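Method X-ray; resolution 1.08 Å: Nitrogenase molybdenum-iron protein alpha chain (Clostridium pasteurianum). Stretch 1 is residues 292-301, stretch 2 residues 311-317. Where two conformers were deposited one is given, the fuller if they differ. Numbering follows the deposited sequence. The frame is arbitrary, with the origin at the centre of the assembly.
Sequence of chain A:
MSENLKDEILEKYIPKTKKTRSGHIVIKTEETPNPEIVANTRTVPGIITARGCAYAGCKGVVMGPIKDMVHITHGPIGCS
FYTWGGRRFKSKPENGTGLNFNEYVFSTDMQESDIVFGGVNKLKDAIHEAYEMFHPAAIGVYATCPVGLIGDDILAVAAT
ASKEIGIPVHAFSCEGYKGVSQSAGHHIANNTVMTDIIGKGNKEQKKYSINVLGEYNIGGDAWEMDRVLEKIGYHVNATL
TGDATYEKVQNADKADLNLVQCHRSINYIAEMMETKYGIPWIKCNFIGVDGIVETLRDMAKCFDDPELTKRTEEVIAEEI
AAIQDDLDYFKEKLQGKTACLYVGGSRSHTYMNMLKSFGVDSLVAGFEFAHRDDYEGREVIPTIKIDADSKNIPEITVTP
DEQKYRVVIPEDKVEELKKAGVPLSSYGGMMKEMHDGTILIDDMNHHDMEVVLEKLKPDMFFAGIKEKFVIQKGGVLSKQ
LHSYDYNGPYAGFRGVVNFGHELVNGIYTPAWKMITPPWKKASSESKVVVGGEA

Stretch 1 (292-301) IVETLRDMAK
Stretch 2, residues 311-317: RTEEVIA

What is the strongest polar link between the two stretches? It is a two-pronged salt bridge between R297 and E313. R297 NE donates to E313 OE1 at 2.9 Å (N-H...O angle 156°), and R297 NH2 donates to E313 OE2, also at 2.9 Å (165°), so the carboxylate meets the edge of the guanidinium near its plane. Both CA-to-CB bonds point sideways, and the side chains bring their charged ends inward: R297 is extended, with chi1 m, chi2 and chi3 t and chi4 165°, while E313 bends with chi1 and chi2 both m and chi3 142°. Long side chains suit these positions, since from sideways CA-to-CB bonds they can still bring their charged ends together; R297 is exposed and E313 partly so.

Does water take part? One water molecule bridges the helices, donating to L296 O at 2.8 Å and to T312 OG1 at 2.7 Å. L296 O also accepts the helical bond from A300 N at 3.0 Å, so the carbonyl serves its own helix and the bridge together. T312, buried with chi1 m, offers both kinds of surface: its hydroxyl meets the water, and its methyl CG2 lies 3.8 Å from L296 O and 4.0 Å from L296 CB. A300 CB stands 3.9 Å from T312 OG1, a short side chain whose CA-to-CB bond points toward the partner helix.

Which residues form the apolar packing? I316 has the largest area covered by the other stretch and touches V293, L296 and R297. It points toward stretch 1 with chi1 m and chi2 t; its CG2 lies 4.0 Å from V293 CG2, and its CG1 lies 3.9 Å from L296 CD1. V293 (chi1 t) approaches from a sideways CB, whereas L296 (chi1 m, chi2 t) points toward stretch 2. I316 CD1 also reaches to 4.0 Å from R297 NE, placing the arginine beside the apolar cluster. The branched aliphatic chains fill this space without needing polar partners.

What backbone framework sets these positions? Both stretches are helical throughout, with phi near -62° and psi near -43°, and each belongs to a helix extending beyond its ends. Bonds such as R297 N to V293 O (3.0 Å) and I316 N to T312 O (2.9 Å) maintain the i to i-4 pattern. The helices run nearly antiparallel at 168°, their axes approaching to 10.2 Å. Register is set by V293 CA opposite I316 CA and L296 CA opposite T312 CA, each pair 6.8 Å apart. The contact buries 311 Å² in total.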

# COMPACT_ATOMS: atom_id res chain seq x y z
N ILE A 292 -39.29 6.36 -14.44
CA ILE A 292 -39.84 6.03 -13.15
C ILE A 292 -41.20 6.66 -12.94
O ILE A 292 -42.15 5.99 -12.48
CB ILE A 292 -38.89 6.49 -12.02
CG1 ILE A 292 -37.53 5.83 -12.13
CG2 ILE A 292 -39.53 6.25 -10.66
CD1 ILE A 292 -36.43 6.63 -11.46
N VAL A 293 -41.31 7.94 -13.25
CA VAL A 293 -42.57 8.67 -13.05
C VAL A 293 -43.70 8.03 -13.86
O VAL A 293 -44.81 7.81 -13.38
CB VAL A 293 -42.40 10.15 -13.41
CG1 VAL A 293 -43.74 10.87 -13.47
CG2 VAL A 293 -41.52 10.82 -12.40
N GLU A 294 -43.40 7.75 -15.13
CA GLU A 294 -44.40 7.12 -16.02
C GLU A 294 -44.79 5.74 -15.47
O GLU A 294 -45.98 5.40 -15.46
CB GLU A 294 -43.86 6.99 -17.45
CG GLU A 294 -44.76 6.26 -18.40
CD GLU A 294 -44.26 6.29 -19.83
OE1 GLU A 294 -43.05 6.06 -20.06
OE2 GLU A 294 -45.08 6.55 -20.73
N THR A 295 -43.80 4.97 -15.03
CA THR A 295 -44.06 3.64 -14.48
C THR A 295 -45.01 3.74 -13.28
O THR A 295 -46.00 3.01 -13.18
CB THR A 295 -42.74 2.99 -14.04
OG1 THR A 295 -41.89 2.77 -15.17
CG2 THR A 295 -43.01 1.67 -13.33
N LEU A 296 -44.68 4.61 -12.33
CA LEU A 296 -45.48 4.73 -11.12
C LEU A 296 -46.89 5.18 -11.46
O LEU A 296 -47.87 4.74 -10.85
CB LEU A 296 -44.82 5.69 -10.13
CG LEU A 296 -43.47 5.23 -9.57
CD1 LEU A 296 -42.88 6.35 -8.71
CD2 LEU A 296 -43.64 3.97 -8.74
N ARG A 297 -47.03 6.10 -12.40
CA ARG A 297 -48.34 6.57 -12.81
C ARG A 297 -49.14 5.47 -13.53
O ARG A 297 -50.34 5.34 -13.33
CB ARG A 297 -48.23 7.85 -13.62
CG ARG A 297 -47.84 9.04 -12.75
CD ARG A 297 -47.53 10.28 -13.54
NE ARG A 297 -47.33 11.37 -12.61
CZ ARG A 297 -46.77 12.53 -12.93
NH1 ARG A 297 -46.30 12.73 -14.15
NH2 ARG A 297 -46.67 13.47 -12.02
N ASP A 298 -48.46 4.64 -14.31
CA ASP A 298 -49.15 3.52 -14.96
C ASP A 298 -49.65 2.51 -13.93
O ASP A 298 -50.75 1.97 -14.04
CB ASP A 298 -48.19 2.80 -15.92
CG ASP A 298 -47.94 3.56 -17.23
OD1 ASP A 298 -48.74 4.44 -17.59
OD2 ASP A 298 -47.00 3.16 -17.93
N MET A 299 -48.80 2.24 -12.94
CA MET A 299 -49.16 1.30 -11.88
C MET A 299 -50.39 1.83 -11.14
O MET A 299 -51.35 1.09 -10.87
CB MET A 299 -48.02 1.14 -10.88
CG MET A 299 -46.83 0.42 -11.44
SD MET A 299 -45.48 0.38 -10.26
CE MET A 299 -46.18 -0.73 -9.05
N ALA A 300 -50.41 3.13 -10.82
CA ALA A 300 -51.53 3.71 -10.08
C ALA A 300 -52.81 3.63 -10.92
O ALA A 300 -53.89 3.36 -10.39
CB ALA A 300 -51.24 5.15 -9.71
N LYS A 301 -52.71 3.81 -12.23
CA LYS A 301 -53.86 3.67 -13.09
C LYS A 301 -54.43 2.25 -13.05
O LYS A 301 -55.64 2.05 -13.04
CB LYS A 301 -53.53 4.06 -14.53
CG LYS A 301 -53.38 5.57 -14.72
CD LYS A 301 -52.80 5.95 -16.07
CE LYS A 301 -52.51 7.44 -16.10
NZ LYS A 301 -51.89 7.85 -17.37
N ARG A 311 -50.71 8.93 -2.80
CA ARG A 311 -49.37 8.70 -2.29
C ARG A 311 -48.38 8.68 -3.44
O ARG A 311 -47.24 9.10 -3.28
CB ARG A 311 -49.26 7.36 -1.52
CG ARG A 311 -49.76 7.42 -0.11
CD ARG A 311 -48.94 8.40 0.72
NE ARG A 311 -47.64 7.86 1.06
CZ ARG A 311 -46.52 8.58 1.21
NH1 ARG A 311 -45.40 7.97 1.56
NH2 ARG A 311 -46.53 9.88 1.02
N THR A 312 -48.80 8.16 -4.60
CA THR A 312 -47.92 8.12 -5.78
C THR A 312 -47.42 9.53 -6.09
O THR A 312 -46.21 9.77 -6.24
CB THR A 312 -48.61 7.48 -7.02
OG1 THR A 312 -48.86 6.11 -6.77
CG2 THR A 312 -47.77 7.57 -8.26
N GLU A 313 -48.35 10.46 -6.16
CA GLU A 313 -47.97 11.84 -6.50
C GLU A 313 -47.18 12.51 -5.38
O GLU A 313 -46.26 13.28 -5.65
CB GLU A 313 -49.19 12.66 -6.95
CG GLU A 313 -49.80 12.11 -8.23
CD GLU A 313 -48.84 12.15 -9.40
OE1 GLU A 313 -48.86 11.21 -10.21
OE2 GLU A 313 -48.07 13.11 -9.54
N GLU A 314 -47.53 12.24 -4.12
CA GLU A 314 -46.76 12.80 -3.01
C GLU A 314 -45.31 12.31 -3.06
O GLU A 314 -44.38 13.10 -2.87
CB GLU A 314 -47.35 12.41 -1.66
CG GLU A 314 -48.67 13.09 -1.39
CD GLU A 314 -49.37 12.59 -0.14
OE1 GLU A 314 -48.93 11.58 0.47
OE2 GLU A 314 -50.38 13.24 0.20
N VAL A 315 -45.12 11.00 -3.26
CA VAL A 315 -43.78 10.44 -3.27
C VAL A 315 -42.97 10.94 -4.47
O VAL A 315 -41.81 11.30 -4.31
CB VAL A 315 -43.84 8.91 -3.20
CG1 VAL A 315 -42.48 8.28 -3.44
CG2 VAL A 315 -44.40 8.47 -1.83
N ILE A 316 -43.59 10.98 -5.64
CA ILE A 316 -42.91 11.53 -6.84
C ILE A 316 -42.43 12.95 -6.53
O ILE A 316 -41.26 13.29 -6.77
CB ILE A 316 -43.83 11.51 -8.08
CG1 ILE A 316 -44.00 10.07 -8.59
CG2 ILE A 316 -43.26 12.40 -9.18
CD1 ILE A 316 -45.09 9.93 -9.60
N ALA A 317 -43.31 13.79 -5.98
CA ALA A 317 -42.93 15.17 -5.76
C ALA A 317 -41.79 15.31 -4.75
O ALA A 317 -40.86 16.11 -4.97
CB ALA A 317 -44.13 15.97 -5.30
O HOH W 1 -47.79 4.02 -8.17